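Local structure of structure-specific endonuclease subunit SLX1 (Candida glabrata, 4XLG) at residues L285-W288 / C289-I292; Q191-Y194 / S195-A199; F69-R72 / I73-L76. The protein probably acts as the catalytic subunit of the SLX1-SLX4 structure-specific endonuclease, which nicks duplex DNA close to junctions with single-stranded DNA during repair and recombination. The protein carries 1 engineered substitution. All coordinates share one frame; numbering follows the deposited sequence.

Contact 1: residues L285-W288 / C289-I292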
loop_
_atom_site.group_PDB
_atom_site.type_symbol
_atom_site.label_atom_id
_atom_site.label_comp_id
_atom_site.label_asym_id
_atom_site.label_seq_id
_atom_site.Cartn_x
_atom_site.Cartn_y
_atom_site.Cartn_z
ATOM N N LEU B 285 -0.555 -8.837 15.510
ATOM C CA LEU B 285 -1.317 -8.299 14.418
ATOM C C LEU B 285 -0.539 -8.384 13.107
ATOM O O LEU B 285 0.599 -7.922 13.019
ATOM C CB LEU B 285 -1.665 -6.851 14.705
ATOM C CG LEU B 285 -2.798 -6.351 13.839
ATOM C CD1 LEU B 285 -4.096 -6.738 14.554
ATOM C CD2 LEU B 285 -2.666 -4.848 13.667
ATOM N N LEU B 286 -1.162 -8.951 12.089
ATOM C CA LEU B 286 -0.533 -9.046 10.776
ATOM C C LEU B 286 -1.107 -8.020 9.817
ATOM O O LEU B 286 -2.258 -7.597 9.958
ATOM C CB LEU B 286 -0.727 -10.454 10.210
ATOM C CG LEU B 286 -0.293 -11.595 11.128
ATOM C CD1 LEU B 286 -0.685 -12.905 10.474
ATOM C CD2 LEU B 286 1.219 -11.550 11.348
ATOM N N LYS B 287 -0.315 -7.609 8.835
ATOM C CA LYS B 287 -0.826 -6.751 7.771
ATOM C C LYS B 287 -1.026 -7.657 6.583
ATOM O O LYS B 287 -0.036 -8.230 6.106
ATOM C CB LYS B 287 0.176 -5.649 7.429
ATOM C CG LYS B 287 0.333 -4.662 8.548
ATOM C CD LYS B 287 1.688 -3.989 8.484
ATOM C CE LYS B 287 1.782 -2.951 7.436
ATOM N NZ LYS B 287 2.857 -1.967 7.879
ATOM N N TRP B 288 -2.259 -7.803 6.115
ATOM C CA TRP B 288 -2.523 -8.756 5.034
ATOM C C TRP B 288 -1.694 -8.422 3.787
ATOM O O TRP B 288 -1.205 -9.307 3.092
ATOM C CB TRP B 288 -4.021 -8.777 4.695
ATOM C CG TRP B 288 -4.394 -9.854 3.683
ATOM C CD1 TRP B 288 -4.833 -9.646 2.405
ATOM C CD2 TRP B 288 -4.349 -11.269 3.875
ATOM N NE1 TRP B 288 -5.087 -10.857 1.782
ATOM C CE2 TRP B 288 -4.807 -11.871 2.669
ATOM C CE3 TRP B 288 -4.021 -12.089 4.961
ATOM C CZ2 TRP B 288 -4.917 -13.252 2.507
ATOM C CZ3 TRP B 288 -4.099 -13.485 4.803
ATOM C CH2 TRP B 288 -4.551 -14.057 3.580
ATOM N N CYS B 289 -1.501 -7.130 3.526
ATOM C CA CYS B 289 -0.678 -6.723 2.361
ATOM C C CYS B 289 0.790 -7.234 2.428
ATOM O O CYS B 289 1.380 -7.651 1.406
ATOM C CB CYS B 289 -0.693 -5.166 2.253
ATOM S SG CYS B 289 0.114 -4.579 0.718
ATOM N N ASP B 290 1.380 -7.210 3.620
ATOM C CA ASP B 290 2.721 -7.747 3.804
ATOM C C ASP B 290 2.708 -9.279 3.636
ATOM O O ASP B 290 3.627 -9.840 3.066
ATOM C CB ASP B 290 3.293 -7.405 5.181
ATOM C CG ASP B 290 3.764 -5.961 5.283
ATOM O OD1 ASP B 290 3.899 -5.272 4.246
ATOM O OD2 ASP B 290 3.976 -5.505 6.413
ATOM N N VAL B 291 1.667 -9.934 4.164
ATOM C CA VAL B 291 1.543 -11.383 3.984
ATOM C C VAL B 291 1.536 -11.733 2.495
ATOM O O VAL B 291 2.256 -12.649 2.037
ATOM C CB VAL B 291 0.249 -11.920 4.675
ATOM C CG1 VAL B 291 0.072 -13.415 4.387
ATOM C CG2 VAL B 291 0.362 -11.701 6.183
ATOM N N ILE B 292 0.759 -10.979 1.716
ATOM C CA ILE B 292 0.697 -11.218 0.286
ATOM C C ILE B 292 2.001 -10.883 -0.417
ATOM O O ILE B 292 2.433 -11.589 -1.370
ATOM C CB ILE B 292 -0.435 -10.376 -0.342
ATOM C CG1 ILE B 292 -1.828 -10.812 0.252
ATOM C CG2 ILE B 292 -0.469 -10.584 -1.856
ATOM C CD1 ILE B 292 -2.157 -12.377 0.103
HETATM O O HOH W 1 5.251 -3.542 7.457
#
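Trp288 and Ile292 meet because their first torsions bring the indole and the Ile292 branch together. CG of Trp288 is anti to the backbone N (chi1 -174°). CG1 of Ile292 lies anti to its carbonyl carbon, beside the N (chi1 -63°). The branch of Ile292 thus lies over one face of the indole. Ile292 CG1 is 3.9 Å from the centroid of the five-membered ring of Trp288, a CH-pi contact, and Ile292 CD1 is 3.7 Å from Trp288 CE2, toward the rim. Val291 adds a looser contact from CG1 to Trp288 CZ3. Ile292 N also binds Trp288 O at 2.9 Å, an i to i+4 bond of the first helical turn.

Lys287 is the N-cap residue. Lys287 O accepts from Val291 N at 3.1 Å and, weakly, from Asp290 N. Its side chain bends at chi3 and runs alongside Asp290, pointing the same way. The salt bridge from Lys287 NZ to Asp290 OD2 is long, 4.0 Å. A water completes the link: it accepts from Lys287 NZ and donates to Asp290 OD2 at 2.6 Å.

The indole NE1 of Trp288 is hydrogen-bonded to the backbone of a chain of another protein in the assembly. The contact opens helix 288-299 in the zinc-binding C-terminal region. There Trp288 and Ile292 pack against Leu253 of helix 253-260, and Trp288 also touches Tyr257 and Phe260.

Contact 2: residues Q191-Y194 / S195-A199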
loop_
_atom_site.group_PDB
_atom_site.type_symbol
_atom_site.label_atom_id
_atom_site.label_comp_id
_atom_site.label_asym_id
_atom_site.label_seq_id
_atom_site.Cartn_x
_atom_site.Cartn_y
_atom_site.Cartn_z
ATOM N N GLN B 191 17.136 8.510 1.297
ATOM C CA GLN B 191 18.002 7.317 0.995
ATOM C C GLN B 191 17.926 6.316 2.121
ATOM O O GLN B 191 17.765 5.083 1.890
ATOM C CB GLN B 191 19.463 7.775 0.765
ATOM C CG GLN B 191 20.396 6.588 0.387
ATOM C CD GLN B 191 20.116 6.144 -1.061
ATOM O OE1 GLN B 191 19.494 5.076 -1.313
ATOM N NE2 GLN B 191 20.640 6.899 -1.993
ATOM N N ASN B 192 18.065 6.797 3.356
ATOM C CA ASN B 192 18.083 5.857 4.478
ATOM C C ASN B 192 16.815 5.043 4.581
ATOM O O ASN B 192 16.889 3.794 4.719
ATOM C CB ASN B 192 18.326 6.598 5.799
ATOM C CG ASN B 192 19.759 7.097 5.911
ATOM O OD1 ASN B 192 20.629 6.710 5.108
ATOM N ND2 ASN B 192 20.005 7.999 6.881
ATOM N N LEU B 193 15.656 5.711 4.475
ATOM C CA LEU B 193 14.372 5.014 4.561
ATOM C C LEU B 193 14.247 3.993 3.411
ATOM O O LEU B 193 13.888 2.831 3.642
ATOM C CB LEU B 193 13.179 5.991 4.492
ATOM C CG LEU B 193 11.801 5.267 4.428
ATOM C CD1 LEU B 193 11.469 4.565 5.766
ATOM C CD2 LEU B 193 10.684 6.191 4.026
ATOM N N TYR B 194 14.571 4.425 2.192
ATOM C CA TYR B 194 14.374 3.566 1.021
ATOM C C TYR B 194 15.304 2.330 1.068
ATOM O O TYR B 194 14.860 1.182 0.895
ATOM C CB TYR B 194 14.663 4.362 -0.235
ATOM C CG TYR B 194 14.505 3.637 -1.539
ATOM C CD1 TYR B 194 13.286 3.001 -1.861
ATOM C CD2 TYR B 194 15.500 3.690 -2.505
ATOM C CE1 TYR B 194 13.103 2.387 -3.089
ATOM C CE2 TYR B 194 15.323 3.069 -3.757
ATOM C CZ TYR B 194 14.106 2.441 -4.025
ATOM O OH TYR B 194 13.927 1.909 -5.250
ATOM N N SER B 195 16.589 2.570 1.309
ATOM C CA SER B 195 17.575 1.468 1.156
ATOM C C SER B 195 17.344 0.496 2.300
ATOM O O SER B 195 17.508 -0.752 2.170
ATOM C CB SER B 195 19.030 2.003 1.143
ATOM O OG SER B 195 19.261 2.708 -0.071
ATOM N N THR B 196 16.954 1.051 3.437
ATOM C CA THR B 196 16.704 0.168 4.581
ATOM C C THR B 196 15.465 -0.700 4.358
ATOM O O THR B 196 15.455 -1.880 4.725
ATOM C CB THR B 196 16.541 0.970 5.889
ATOM O OG1 THR B 196 17.825 1.547 6.267
ATOM C CG2 THR B 196 16.137 0.040 7.029
ATOM N N THR B 197 14.409 -0.104 3.791
ATOM C CA THR B 197 13.165 -0.838 3.521
ATOM C C THR B 197 13.469 -2.006 2.580
ATOM O O THR B 197 13.044 -3.142 2.828
ATOM C CB THR B 197 12.082 0.098 2.917
ATOM O OG1 THR B 197 11.780 1.070 3.908
ATOM C CG2 THR B 197 10.783 -0.691 2.614
ATOM N N LEU B 198 14.228 -1.732 1.529
ATOM C CA LEU B 198 14.582 -2.814 0.582
ATOM C C LEU B 198 15.453 -3.887 1.281
ATOM O O LEU B 198 15.297 -5.096 1.040
ATOM C CB LEU B 198 15.300 -2.262 -0.651
ATOM C CG LEU B 198 14.492 -1.311 -1.593
ATOM C CD1 LEU B 198 15.361 -0.934 -2.814
ATOM C CD2 LEU B 198 13.163 -1.970 -2.062
ATOM N N ALA B 199 16.404 -3.455 2.114
ATOM C CA ALA B 199 17.278 -4.420 2.771
ATOM C C ALA B 199 16.495 -5.296 3.752
ATOM O O ALA B 199 16.788 -6.501 3.916
ATOM C CB ALA B 199 18.403 -3.671 3.507
#
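The Tyr194 ring carries CD1 of Leu198 over one face. Leu198 CD1 is 3.8 Å from Tyr194 CZ, displaced toward the hydroxyl end of the ring, and makes a CH-pi contact 23° off the ring normal. Phe10 meets the Tyr194 ring in an edge-to-face pair. Leu198 CG lies anti to its carbonyl carbon (chi1 -65°), which directs the branch back along the helix to the tyrosine one turn earlier.

The flat amide of Gln191 uses its oxygen. Ser195 OG donates to Gln191 OE1 at 2.7 Å, tilted 21° from the carbonyl plane. The bend at chi2 of Gln191 brings the amide alongside Ser195.

Thr197 grips Leu193 O twice. Leu193 O accepts from Thr197 N at 3.0 Å and from Thr197 OG1 at 2.8 Å, and the two donors come from opposite faces of the carbonyl plane. The Leu193 and Thr197 side chains lie side by side. Thr196 N bonds to Asn192 O, and Thr196 OG1 lies 2.9 Å from Asn192 O.

Leu193 reaches Ile65 and Tyr67 of strand 60-67, while Gln191 and Tyr194 touch Val34 of helix 33-41. The long helix 176-213 thus has one side laid against the GIY-YIG domain. The pairs Gln191-Ser195, Leu193-Thr197 and Tyr194-Leu198 are i to i+4 contacts of a regular alpha helix, in which the Thr197 hydroxyl bonds back to the preceding turn.

Contact 3: residues F69-R72 / I73-L76; sequences FPSR and IAAL
Ser71 caps helix 72-84 through its side chain: Ala74 N donates to Ser71 OG at 2.9 Å, with an N-H...O angle of 163°. The hydroxyl stands between the backbone N and the carbonyl carbon (chi1 57°), which points it at the first turn. The same residue offers its carbonyl, and Ala75 N donates to Ser71 O at 3.1 Å. One turn is thus held at both its side-chain and main-chain oxygens. Leu76 N continues the helical pattern with a bond to Arg72 O.

Arg72 extends from CG to NE. Its guanidinium group has Leu76 CD1 over one face, 3.6 Å from Arg72 NH2. This is a van der Waals contact of the methyl with the flat face of the guanidinium, toward its rim. CD1 of Ile73 approaches Arg72 NH1 obliquely.

Phe69 packs the turn from the other end of the segment. Ala75 CA lies over one face of the Phe69 ring, 3.7 Å from the centroid, in a CH-pi contact. Ala75 CB also meets Phe69 CG at 3.8 Å. Pro70 CG touches Ala74 CB at 3.9 Å. Phe78 meets the Phe69 ring edge-to-face. Pro70, Ser71 and Ile73 also pack against a chain of another protein in the assembly.

A serine N-cap, with Phe69 and Pro70 before it packing on Ala75 and Ala74, starts helix 72-84 of the GIY-YIG domain after the short loop that follows strand 60-67.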
loop_
_atom_site.group_PDB
_atom_site.type_symbol
_atom_site.label_atom_id
_atom_site.label_comp_id
_atom_site.label_asym_id
_atom_site.label_seq_id
_atom_site.Cartn_x
_atom_site.Cartn_y
_atom_site.Cartn_z
ATOM N N PHE B 69 1.991 0.401 -0.772
ATOM C CA PHE B 69 0.915 0.124 -1.733
ATOM C C PHE B 69 1.044 -1.251 -2.373
ATOM O O PHE B 69 2.148 -1.683 -2.668
ATOM C CB PHE B 69 0.900 1.183 -2.833
ATOM C CG PHE B 69 0.420 2.529 -2.322
ATOM C CD1 PHE B 69 -0.944 2.745 -2.163
ATOM C CD2 PHE B 69 1.317 3.517 -1.942
ATOM C CE1 PHE B 69 -1.437 3.951 -1.653
ATOM C CE2 PHE B 69 0.840 4.736 -1.442
ATOM C CZ PHE B 69 -0.546 4.963 -1.305
ATOM N N PRO B 70 -0.091 -1.927 -2.570
ATOM C CA PRO B 70 -0.035 -3.294 -3.091
ATOM C C PRO B 70 0.248 -3.310 -4.596
ATOM O O PRO B 70 0.478 -4.381 -5.158
ATOM C CB PRO B 70 -1.439 -3.858 -2.786
ATOM C CG PRO B 70 -2.355 -2.614 -2.636
ATOM C CD PRO B 70 -1.412 -1.577 -2.000
ATOM N N SER B 71 0.140 -2.158 -5.260
ATOM C CA SER B 71 0.381 -2.110 -6.714
ATOM C C SER B 71 0.679 -0.695 -7.086
ATOM O O SER B 71 0.291 0.233 -6.383
ATOM C CB SER B 71 -0.833 -2.594 -7.546
ATOM O OG SER B 71 -2.013 -1.813 -7.238
ATOM N N ARG B 72 1.277 -0.534 -8.251
ATOM C CA ARG B 72 1.436 0.822 -8.833
ATOM C C ARG B 72 0.033 1.425 -9.050
ATOM O O ARG B 72 -0.174 2.601 -8.831
ATOM C CB ARG B 72 2.179 0.706 -10.189
ATOM C CG ARG B 72 2.283 2.012 -11.006
ATOM C CD ARG B 72 2.880 1.692 -12.400
ATOM N NE ARG B 72 2.408 2.702 -13.331
ATOM C CZ ARG B 72 1.441 2.524 -14.222
ATOM N NH1 ARG B 72 0.878 1.325 -14.395
ATOM N NH2 ARG B 72 1.080 3.554 -14.979
ATOM N N ILE B 73 -0.907 0.592 -9.499
ATOM C CA ILE B 73 -2.262 1.107 -9.743
ATOM C C ILE B 73 -2.813 1.743 -8.462
ATOM O O ILE B 73 -3.406 2.821 -8.488
ATOM C CB ILE B 73 -3.246 -0.016 -10.199
ATOM C CG1 ILE B 73 -2.801 -0.602 -11.539
ATOM C CG2 ILE B 73 -4.686 0.534 -10.292
ATOM C CD1 ILE B 73 -2.597 0.467 -12.600
ATOM N N ALA B 74 -2.717 1.012 -7.358
ATOM C CA ALA B 74 -3.227 1.554 -6.070
ATOM C C ALA B 74 -2.539 2.836 -5.654
ATOM O O ALA B 74 -3.188 3.747 -5.125
ATOM C CB ALA B 74 -3.075 0.500 -4.933
ATOM N N ALA B 75 -1.213 2.918 -5.837
ATOM C CA ALA B 75 -0.483 4.154 -5.497
ATOM C C ALA B 75 -1.008 5.309 -6.344
ATOM O O ALA B 75 -1.150 6.429 -5.886
ATOM C CB ALA B 75 1.046 3.971 -5.754
ATOM N N LEU B 76 -1.224 5.046 -7.632
ATOM C CA LEU B 76 -1.723 6.131 -8.512
ATOM C C LEU B 76 -3.135 6.557 -8.109
ATOM O O LEU B 76 -3.508 7.729 -8.186
ATOM C CB LEU B 76 -1.757 5.653 -9.982
ATOM C CG LEU B 76 -0.355 5.514 -10.595
ATOM C CD1 LEU B 76 -0.373 4.742 -11.944
ATOM C CD2 LEU B 76 0.272 6.902 -10.734
#

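Along the chain, contact 3 comes first, then contact 2, then contact 1. Contact 3 starts helix 72-84 of the GIY-YIG domain. Contact 2 lies within the long helix 176-213, which runs from beside that domain toward the zinc-binding region. Contact 1 starts helix 288-299 in the C-terminal region. The centres of contacts 1 and 3 are about 16 Å apart, yet they touch: Cys289 SG lies 3.9 Å from Pro70 CB. Contact 2 stands about 20 Å from contact 1 and 19 Å from contact 3, centre to centre, and touches neither. The nuclease domain and the zinc-binding region thus pack together at two helix starts, both adjoining a chain of another protein.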